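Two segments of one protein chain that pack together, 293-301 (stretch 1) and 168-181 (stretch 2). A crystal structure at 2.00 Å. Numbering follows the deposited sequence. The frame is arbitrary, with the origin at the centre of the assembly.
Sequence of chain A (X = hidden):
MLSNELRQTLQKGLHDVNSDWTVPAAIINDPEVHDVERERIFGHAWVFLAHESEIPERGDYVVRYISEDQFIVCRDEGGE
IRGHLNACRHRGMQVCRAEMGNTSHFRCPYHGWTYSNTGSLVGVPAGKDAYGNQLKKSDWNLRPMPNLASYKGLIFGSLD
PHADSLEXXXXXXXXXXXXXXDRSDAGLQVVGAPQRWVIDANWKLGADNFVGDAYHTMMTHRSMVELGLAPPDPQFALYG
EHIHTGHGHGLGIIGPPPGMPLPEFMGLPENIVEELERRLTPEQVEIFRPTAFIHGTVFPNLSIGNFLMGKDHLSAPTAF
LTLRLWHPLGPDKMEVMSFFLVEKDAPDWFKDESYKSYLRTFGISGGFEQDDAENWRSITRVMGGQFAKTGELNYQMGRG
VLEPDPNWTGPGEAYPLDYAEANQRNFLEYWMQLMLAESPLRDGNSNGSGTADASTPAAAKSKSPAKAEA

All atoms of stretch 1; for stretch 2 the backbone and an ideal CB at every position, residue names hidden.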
ATOM      1  N   PHE A 293      38.660 -12.918   4.506  1.00 13.19           N
ATOM      2  CA  PHE A 293      37.278 -12.834   4.020  1.00 12.67           C
ATOM      3  C   PHE A 293      36.932 -13.979   3.097  1.00 12.57           C
ATOM      4  O   PHE A 293      37.721 -14.335   2.201  1.00 12.28           O
ATOM      5  CB  PHE A 293      37.023 -11.552   3.238  1.00 13.02           C
ATOM      6  CG  PHE A 293      37.434 -10.323   3.964  1.00 15.68           C
ATOM      7  CD1 PHE A 293      38.609  -9.666   3.616  1.00 15.98           C
ATOM      8  CD2 PHE A 293      36.642  -9.804   4.987  1.00 17.69           C
ATOM      9  CE1 PHE A 293      39.001  -8.522   4.282  1.00 17.33           C
ATOM     10  CE2 PHE A 293      37.046  -8.666   5.673  1.00 17.50           C
ATOM     11  CZ  PHE A 293      38.228  -8.032   5.324  1.00 17.02           C
ATOM     12  N   ILE A 294      35.751 -14.554   3.316  1.00 12.30           N
ATOM     13  CA  ILE A 294      35.158 -15.461   2.348  1.00 11.75           C
ATOM     14  C   ILE A 294      33.764 -14.938   2.099  1.00 11.64           C
ATOM     15  O   ILE A 294      33.016 -14.692   3.041  1.00 10.97           O
ATOM     16  CB  ILE A 294      35.043 -16.887   2.906  1.00 12.21           C
ATOM     17  CG1 ILE A 294      36.411 -17.476   3.230  1.00 12.20           C
ATOM     18  CG2 ILE A 294      34.324 -17.801   1.922  1.00 12.08           C
ATOM     19  CD1 ILE A 294      36.316 -18.695   4.208  1.00 13.72           C
ATOM     20  N   HIS A 295      33.409 -14.828   0.834  1.00 11.39           N
ATOM     21  CA  HIS A 295      32.059 -14.430   0.437  1.00 11.88           C
ATOM     22  C   HIS A 295      31.614 -15.316  -0.730  1.00 12.07           C
ATOM     23  O   HIS A 295      32.421 -15.627  -1.600  1.00 12.57           O
ATOM     24  CB  HIS A 295      32.057 -12.958   0.022  1.00 11.65           C
ATOM     25  CG  HIS A 295      32.997 -12.659  -1.115  1.00 14.40           C
ATOM     26  ND1 HIS A 295      32.595 -12.640  -2.431  1.00 18.83           N
ATOM     27  CD2 HIS A 295      34.330 -12.409  -1.127  1.00 15.69           C
ATOM     28  CE1 HIS A 295      33.637 -12.365  -3.206  1.00 17.31           C
ATOM     29  NE2 HIS A 295      34.696 -12.201  -2.435  1.00 15.15           N
ATOM     30  N   GLY A 296      30.346 -15.740  -0.739  1.00 11.83           N
ATOM     31  CA  GLY A 296      29.879 -16.604  -1.797  1.00 11.32           C
ATOM     32  C   GLY A 296      28.374 -16.720  -1.840  1.00 11.51           C
ATOM     33  O   GLY A 296      27.648 -16.271  -0.941  1.00 10.85           O
ATOM     34  N   THR A 297      27.895 -17.324  -2.912  1.00 11.28           N
ATOM     35  CA  THR A 297      26.474 -17.586  -3.010  1.00 11.74           C
ATOM     36  C   THR A 297      26.300 -19.023  -3.432  1.00 11.86           C
ATOM     37  O   THR A 297      26.971 -19.502  -4.355  1.00 11.25           O
ATOM     38  CB  THR A 297      25.839 -16.629  -4.038  1.00 11.89           C
ATOM     39  OG1 THR A 297      25.815 -15.320  -3.465  1.00 12.19           O
ATOM     40  CG2 THR A 297      24.375 -16.990  -4.300  1.00 13.15           C
ATOM     41  N   VAL A 298      25.432 -19.712  -2.701  1.00 11.06           N
ATOM     42  CA  VAL A 298      24.900 -20.989  -3.134  1.00 11.57           C
ATOM     43  C   VAL A 298      23.631 -20.742  -3.987  1.00 10.99           C
ATOM     44  O   VAL A 298      22.585 -20.322  -3.485  1.00 10.94           O
ATOM     45  CB  VAL A 298      24.546 -21.890  -1.921  1.00 11.37           C
ATOM     46  CG1 VAL A 298      24.105 -23.259  -2.393  1.00 10.72           C
ATOM     47  CG2 VAL A 298      25.763 -22.008  -0.990  1.00 10.19           C
ATOM     48  N   PHE A 299      23.729 -20.978  -5.279  1.00 10.82           N
ATOM     49  CA  PHE A 299      22.594 -20.700  -6.158  1.00 10.56           C
ATOM     50  C   PHE A 299      21.331 -21.404  -5.665  1.00 10.43           C
ATOM     51  O   PHE A 299      21.399 -22.563  -5.262  1.00 10.59           O
ATOM     52  CB  PHE A 299      22.895 -21.179  -7.569  1.00 10.29           C
ATOM     53  CG  PHE A 299      21.910 -20.712  -8.566  1.00 10.15           C
ATOM     54  CD1 PHE A 299      22.146 -19.550  -9.309  1.00  8.82           C
ATOM     55  CD2 PHE A 299      20.746 -21.445  -8.793  1.00  9.27           C
ATOM     56  CE1 PHE A 299      21.217 -19.106 -10.251  1.00  9.30           C
ATOM     57  CE2 PHE A 299      19.778 -20.995  -9.736  1.00  8.77           C
ATOM     58  CZ  PHE A 299      20.022 -19.832 -10.456  1.00  9.00           C
ATOM     59  N   PRO A 300      20.175 -20.742  -5.713  1.00 10.37           N
ATOM     60  CA  PRO A 300      20.047 -19.340  -6.156  1.00 10.37           C
ATOM     61  C   PRO A 300      20.335 -18.240  -5.125  1.00 10.09           C
ATOM     62  O   PRO A 300      21.010 -17.264  -5.508  1.00 10.30           O
ATOM     63  CB  PRO A 300      18.583 -19.241  -6.615  1.00  9.84           C
ATOM     64  CG  PRO A 300      17.855 -20.350  -5.800  1.00 11.20           C
ATOM     65  CD  PRO A 300      18.870 -21.369  -5.396  1.00 10.02           C
ATOM     66  N   ASN A 301      19.831 -18.349  -3.898  1.00  9.83           N
ATOM     67  CA  ASN A 301      19.635 -17.129  -3.085  1.00  9.96           C
ATOM     68  C   ASN A 301      20.122 -17.272  -1.636  1.00 10.22           C
ATOM     69  O   ASN A 301      19.638 -16.576  -0.751  1.00 11.12           O
ATOM     70  CB  ASN A 301      18.157 -16.684  -3.112  1.00  9.24           C
ATOM     71  CG  ASN A 301      17.237 -17.643  -2.337  1.00  9.61           C
ATOM     72  OD1 ASN A 301      17.519 -18.831  -2.249  1.00  9.74           O
ATOM     73  ND2 ASN A 301      16.163 -17.120  -1.754  1.00  8.26           N
ATOM     74  N   UNK A 168      24.922 -33.684  -5.491  1.00 15.93           N
ATOM     75  CA  UNK A 168      25.270 -33.415  -6.895  1.00 15.74           C
ATOM     76  C   UNK A 168      25.108 -31.914  -7.235  1.00 14.58           C
ATOM     77  O   UNK A 168      25.931 -31.312  -7.939  1.00 14.12           O
ATOM     78  CB  UNK A 168      24.395 -34.261  -7.823  1.00 15.74           C
ATOM     79  N   UNK A 169      24.039 -31.320  -6.711  1.00 13.62           N
ATOM     80  CA  UNK A 169      23.755 -29.904  -6.951  1.00 13.26           C
ATOM     81  C   UNK A 169      24.845 -28.989  -6.385  1.00 12.92           C
ATOM     82  O   UNK A 169      25.246 -27.999  -7.021  1.00 13.23           O
ATOM     83  CB  UNK A 169      22.402 -29.534  -6.339  1.00 13.26           C
ATOM     84  N   UNK A 170      25.322 -29.313  -5.193  1.00 12.49           N
ATOM     85  CA  UNK A 170      26.390 -28.543  -4.589  1.00 12.56           C
ATOM     86  C   UNK A 170      27.700 -28.859  -5.324  1.00 13.32           C
ATOM     87  O   UNK A 170      28.504 -27.948  -5.633  1.00 12.74           O
ATOM     88  CB  UNK A 170      26.505 -28.847  -3.094  1.00 12.56           C
ATOM     89  N   UNK A 171      27.889 -30.146  -5.659  1.00 13.72           N
ATOM     90  CA  UNK A 171      29.061 -30.553  -6.412  1.00 13.83           C
ATOM     91  C   UNK A 171      30.360 -30.104  -5.769  1.00 14.69           C
ATOM     92  O   UNK A 171      30.586 -30.319  -4.567  1.00 14.54           O
ATOM     93  CB  UNK A 171      28.978 -30.004  -7.838  1.00 13.83           C
ATOM     94  N   UNK A 172      31.222 -29.471  -6.571  1.00 14.99           N
ATOM     95  CA  UNK A 172      32.548 -29.076  -6.128  1.00 15.57           C
ATOM     96  C   UNK A 172      32.514 -28.000  -5.039  1.00 15.50           C
ATOM     97  O   UNK A 172      33.492 -27.812  -4.313  1.00 14.99           O
ATOM     98  CB  UNK A 172      33.360 -28.575  -7.324  1.00 15.57           C
ATOM     99  N   UNK A 173      31.389 -27.292  -4.933  1.00 15.02           N
ATOM    100  CA  UNK A 173      31.212 -26.320  -3.864  1.00 15.38           C
ATOM    101  C   UNK A 173      31.346 -26.926  -2.470  1.00 14.63           C
ATOM    102  O   UNK A 173      31.774 -26.240  -1.542  1.00 14.86           O
ATOM    103  CB  UNK A 173      29.842 -25.653  -4.000  1.00 15.38           C
ATOM    104  N   UNK A 174      31.033 -28.219  -2.329  1.00 14.32           N
ATOM    105  CA  UNK A 174      31.139 -28.894  -1.030  1.00 14.54           C
ATOM    106  C   UNK A 174      32.511 -28.729  -0.366  1.00 14.84           C
ATOM    107  O   UNK A 174      32.593 -28.545   0.853  1.00 15.31           O
ATOM    108  CB  UNK A 174      30.839 -30.384  -1.203  1.00 14.54           C
ATOM    109  N   UNK A 175      33.577 -28.783  -1.167  1.00 14.53           N
ATOM    110  CA  UNK A 175      34.962 -28.575  -0.710  1.00 14.82           C
ATOM    111  C   UNK A 175      35.140 -27.270   0.085  1.00 14.64           C
ATOM    112  O   UNK A 175      35.828 -27.239   1.100  1.00 15.27           O
ATOM    113  CB  UNK A 175      35.906 -28.568  -1.914  1.00 14.82           C
ATOM    114  N   UNK A 176      34.477 -26.217  -0.372  1.00 14.58           N
ATOM    115  CA  UNK A 176      34.575 -24.882   0.219  1.00 14.37           C
ATOM    116  C   UNK A 176      33.575 -24.692   1.344  1.00 14.16           C
ATOM    117  O   UNK A 176      33.893 -24.068   2.339  1.00 14.77           O
ATOM    118  CB  UNK A 176      34.360 -23.809  -0.851  1.00 14.37           C
ATOM    119  N   UNK A 177      32.370 -25.213   1.185  1.00 13.99           N
ATOM    120  CA  UNK A 177      31.387 -25.177   2.277  1.00 14.47           C
ATOM    121  C   UNK A 177      31.953 -25.825   3.549  1.00 14.66           C
ATOM    122  O   UNK A 177      31.751 -25.326   4.656  1.00 14.90           O
ATOM    123  CB  UNK A 177      30.099 -25.887   1.855  1.00 14.47           C
ATOM    124  N   UNK A 178      32.675 -26.923   3.389  1.00 15.62           N
ATOM    125  CA  UNK A 178      33.320 -27.586   4.540  1.00 16.67           C
ATOM    126  C   UNK A 178      34.185 -26.628   5.357  1.00 16.84           C
ATOM    127  O   UNK A 178      34.212 -26.678   6.585  1.00 16.84           O
ATOM    128  CB  UNK A 178      34.179 -28.756   4.057  1.00 16.67           C
ATOM    129  N   UNK A 179      34.926 -25.782   4.650  1.00 17.20           N
ATOM    130  CA  UNK A 179      35.844 -24.835   5.269  1.00 17.47           C
ATOM    131  C   UNK A 179      35.115 -23.866   6.208  1.00 17.49           C
ATOM    132  O   UNK A 179      35.674 -23.423   7.193  1.00 17.17           O
ATOM    133  CB  UNK A 179      36.594 -24.053   4.188  1.00 17.47           C
ATOM    134  N   UNK A 180      33.863 -23.569   5.887  1.00 17.02           N
ATOM    135  CA  UNK A 180      33.033 -22.672   6.679  1.00 17.27           C
ATOM    136  C   UNK A 180      32.148 -23.453   7.673  1.00 16.73           C
ATOM    137  O   UNK A 180      31.947 -23.013   8.792  1.00 16.76           O
ATOM    138  CB  UNK A 180      32.164 -21.816   5.755  1.00 17.27           C
ATOM    139  N   UNK A 181      31.665 -24.627   7.288  1.00 16.09           N
ATOM    140  CA  UNK A 181      30.648 -25.326   8.093  1.00 16.81           C
ATOM    141  C   UNK A 181      31.167 -26.432   9.011  1.00 17.44           C
ATOM    142  O   UNK A 181      30.506 -26.775   9.996  1.00 18.36           O
ATOM    143  CB  UNK A 181      29.606 -25.935   7.152  1.00 16.81           C
TER

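Position 168 lies on a helical turn with its CA-to-CB bond out of reach of stretch 1, so the contact sets no demand and many residues would serve; it is Asp-168, chi1 m.

At 169 the CA-to-CB bond points sideways and nothing of stretch 1 lies within 5.5 Å of the ideal CB. A short side chain would fall short, whereas a long one could reach the loop after the strand, where the carbonyl of Phe-299 offers an acceptor beside a ring. A long donor or a large apolar group would suit. The residue is Tyr-169, whose t rotamer carries the hydroxyl to that carbonyl: OH donates to Phe-299 O at 2.5 Å, a very short hydrogen bond with the acceptor at the edge of the tyrosine ring. The same Tyr-169 OH lies 3.4 Å from Phe-299 CD2, near the plane of the phenylalanine ring, and 3.6 Å from Pro-300 CD.

Position 170 also points sideways, but its CA is 7.8 Å from the CA of Val-298, so a branched or extended apolar side chain could meet that valine. It is Leu-170 (m, t), with CD2 3.7 Å from Val-298 CG1.

At 171 the backbone leaves the helix with a phi of 54° and a psi of -130°, a combination that favours glycine. Gly-171 occupies it. Position 172 is turned out of reach and leaves the choice open, with a polar residue acceptable; it is Asp-172.

The CA-to-CB bond at 173 points toward the strand, and the ideal CB leaves a gap before Val-298 that a medium or large apolar residue could bridge. Leu-173 does so, its CD1 lying 3.8 Å from Val-298 CG2, with both chi angles between the usual wells.

Positions 174 and 175 are out of reach, so stretch 1 expresses no preference. The first is Lys-174, whose NZ donates to Gly-171 O at 2.8 Å, a link within its own stretch; the second is Phe-175.

Position 176 points toward the strand, yet no atom of stretch 1 comes within 5.5 Å of its ideal CB, and either a small or a large residue could be imagined. Tyr-176 CB stays 6.6 Å from Ile-294 CG2, so it makes no contact with stretch 1, and its OH is hydrogen-bonded elsewhere in the structure.

At 177 the bond is sideways, and an apolar side chain long enough to turn back could approach Val-298. Leu-177 places CD2 4.1 Å from Val-298 CG2, the same methyl that Leu-173 touches. Position 178 is out of reach, so many residues would do; it is Asp-178, whose carboxylate is hydrogen-bonded elsewhere in the structure.

Positions 179 and 180 both point toward the strand, each ideal CB 5.4 Å from Ile-294 CD1, so apolar, perhaps beta-branched, residues suit both. Ile-179 brings CG2 to 4.3 Å from Ile-294 CD1, and Val-180 brings CG2 to 3.9 Å from that same CD1, so one methyl meets two neighbours. Position 181 is out of reach and undemanding; it is Leu-181.

Stretch 2, residues 168-181: DYLGDLKFYLDIVL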
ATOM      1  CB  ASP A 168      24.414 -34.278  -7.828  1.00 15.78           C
ATOM      2  CG  ASP A 168      24.890 -35.753  -7.883  1.00 18.22           C
ATOM      3  OD1 ASP A 168      25.900 -36.113  -7.250  1.00 18.70           O
ATOM      4  OD2 ASP A 168      24.288 -36.618  -8.534  1.00 20.96           O
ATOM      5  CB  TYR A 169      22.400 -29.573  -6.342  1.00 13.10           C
ATOM      6  CG  TYR A 169      21.926 -28.143  -6.495  1.00 12.93           C
ATOM      7  CD1 TYR A 169      21.334 -27.712  -7.669  1.00 13.10           C
ATOM      8  CD2 TYR A 169      22.048 -27.242  -5.451  1.00 11.56           C
ATOM      9  CE1 TYR A 169      20.867 -26.384  -7.802  1.00 11.83           C
ATOM     10  CE2 TYR A 169      21.591 -25.920  -5.577  1.00 13.93           C
ATOM     11  CZ  TYR A 169      20.993 -25.512  -6.752  1.00 13.27           C
ATOM     12  OH  TYR A 169      20.509 -24.224  -6.880  1.00 12.36           O
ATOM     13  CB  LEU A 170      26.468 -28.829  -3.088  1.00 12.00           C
ATOM     14  CG  LEU A 170      25.196 -28.424  -2.305  1.00 13.21           C
ATOM     15  CD1 LEU A 170      25.340 -28.896  -0.872  1.00 12.72           C
ATOM     16  CD2 LEU A 170      24.870 -26.919  -2.363  1.00 11.76           C
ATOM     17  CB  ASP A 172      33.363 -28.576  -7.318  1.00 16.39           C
ATOM     18  CG  ASP A 172      33.874 -29.713  -8.213  1.00 19.17           C
ATOM     19  OD1 ASP A 172      33.888 -30.886  -7.795  1.00 20.52           O
ATOM     20  OD2 ASP A 172      34.293 -29.508  -9.376  1.00 23.09           O
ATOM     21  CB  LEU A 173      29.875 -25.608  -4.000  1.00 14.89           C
ATOM     22  CG  LEU A 173      29.716 -24.119  -3.712  1.00 17.88           C
ATOM     23  CD1 LEU A 173      28.710 -23.890  -2.594  1.00 16.82           C
ATOM     24  CD2 LEU A 173      30.994 -23.295  -3.516  1.00 17.17           C
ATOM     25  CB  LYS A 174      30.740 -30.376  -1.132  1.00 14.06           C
ATOM     26  CG  LYS A 174      29.246 -30.546  -1.518  1.00 14.78           C
ATOM     27  CD  LYS A 174      28.708 -31.964  -1.252  1.00 14.93           C
ATOM     28  CE  LYS A 174      29.425 -33.047  -2.074  1.00 15.80           C
ATOM     29  NZ  LYS A 174      29.435 -32.681  -3.531  1.00 15.75           N
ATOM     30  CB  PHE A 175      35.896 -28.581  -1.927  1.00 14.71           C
ATOM     31  CG  PHE A 175      37.357 -28.336  -1.602  1.00 15.87           C
ATOM     32  CD1 PHE A 175      37.855 -27.042  -1.489  1.00 15.81           C
ATOM     33  CD2 PHE A 175      38.239 -29.400  -1.456  1.00 16.07           C
ATOM     34  CE1 PHE A 175      39.198 -26.828  -1.200  1.00 16.85           C
ATOM     35  CE2 PHE A 175      39.579 -29.190  -1.182  1.00 16.14           C
ATOM     36  CZ  PHE A 175      40.062 -27.903  -1.046  1.00 16.94           C
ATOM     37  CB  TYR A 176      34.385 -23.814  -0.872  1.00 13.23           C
ATOM     38  CG  TYR A 176      35.437 -23.942  -1.942  1.00 13.25           C
ATOM     39  CD1 TYR A 176      35.154 -24.565  -3.164  1.00 11.17           C
ATOM     40  CD2 TYR A 176      36.743 -23.487  -1.717  1.00 12.59           C
ATOM     41  CE1 TYR A 176      36.150 -24.717  -4.156  1.00 12.60           C
ATOM     42  CE2 TYR A 176      37.728 -23.632  -2.685  1.00 12.68           C
ATOM     43  CZ  TYR A 176      37.438 -24.238  -3.908  1.00 12.27           C
ATOM     44  OH  TYR A 176      38.455 -24.402  -4.863  1.00 12.54           O
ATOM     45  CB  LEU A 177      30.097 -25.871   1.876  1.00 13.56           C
ATOM     46  CG  LEU A 177      29.246 -25.165   0.792  1.00 15.46           C
ATOM     47  CD1 LEU A 177      28.048 -26.075   0.455  1.00 12.45           C
ATOM     48  CD2 LEU A 177      28.760 -23.759   1.209  1.00 12.72           C
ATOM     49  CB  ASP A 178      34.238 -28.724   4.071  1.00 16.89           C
ATOM     50  CG  ASP A 178      33.476 -29.908   3.520  1.00 19.22           C
ATOM     51  OD1 ASP A 178      32.214 -29.941   3.638  1.00 19.42           O
ATOM     52  OD2 ASP A 178      34.087 -30.847   2.938  1.00 22.67           O
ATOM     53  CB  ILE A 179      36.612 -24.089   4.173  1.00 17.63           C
ATOM     54  CG1 ILE A 179      37.683 -25.007   3.557  1.00 18.11           C
ATOM     55  CG2 ILE A 179      37.286 -22.801   4.724  1.00 18.06           C
ATOM     56  CD1 ILE A 179      38.385 -24.423   2.332  1.00 19.33           C
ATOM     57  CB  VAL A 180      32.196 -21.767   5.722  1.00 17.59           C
ATOM     58  CG1 VAL A 180      30.869 -21.372   6.294  1.00 18.00           C
ATOM     59  CG2 VAL A 180      33.018 -20.531   5.298  1.00 17.71           C
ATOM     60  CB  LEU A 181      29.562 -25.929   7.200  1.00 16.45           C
ATOM     61  CG  LEU A 181      28.842 -25.039   6.178  1.00 16.54           C
ATOM     62  CD1 LEU A 181      27.995 -25.922   5.309  1.00 16.35           C
ATOM     63  CD2 LEU A 181      27.986 -23.947   6.831  1.00 17.80           C
TER
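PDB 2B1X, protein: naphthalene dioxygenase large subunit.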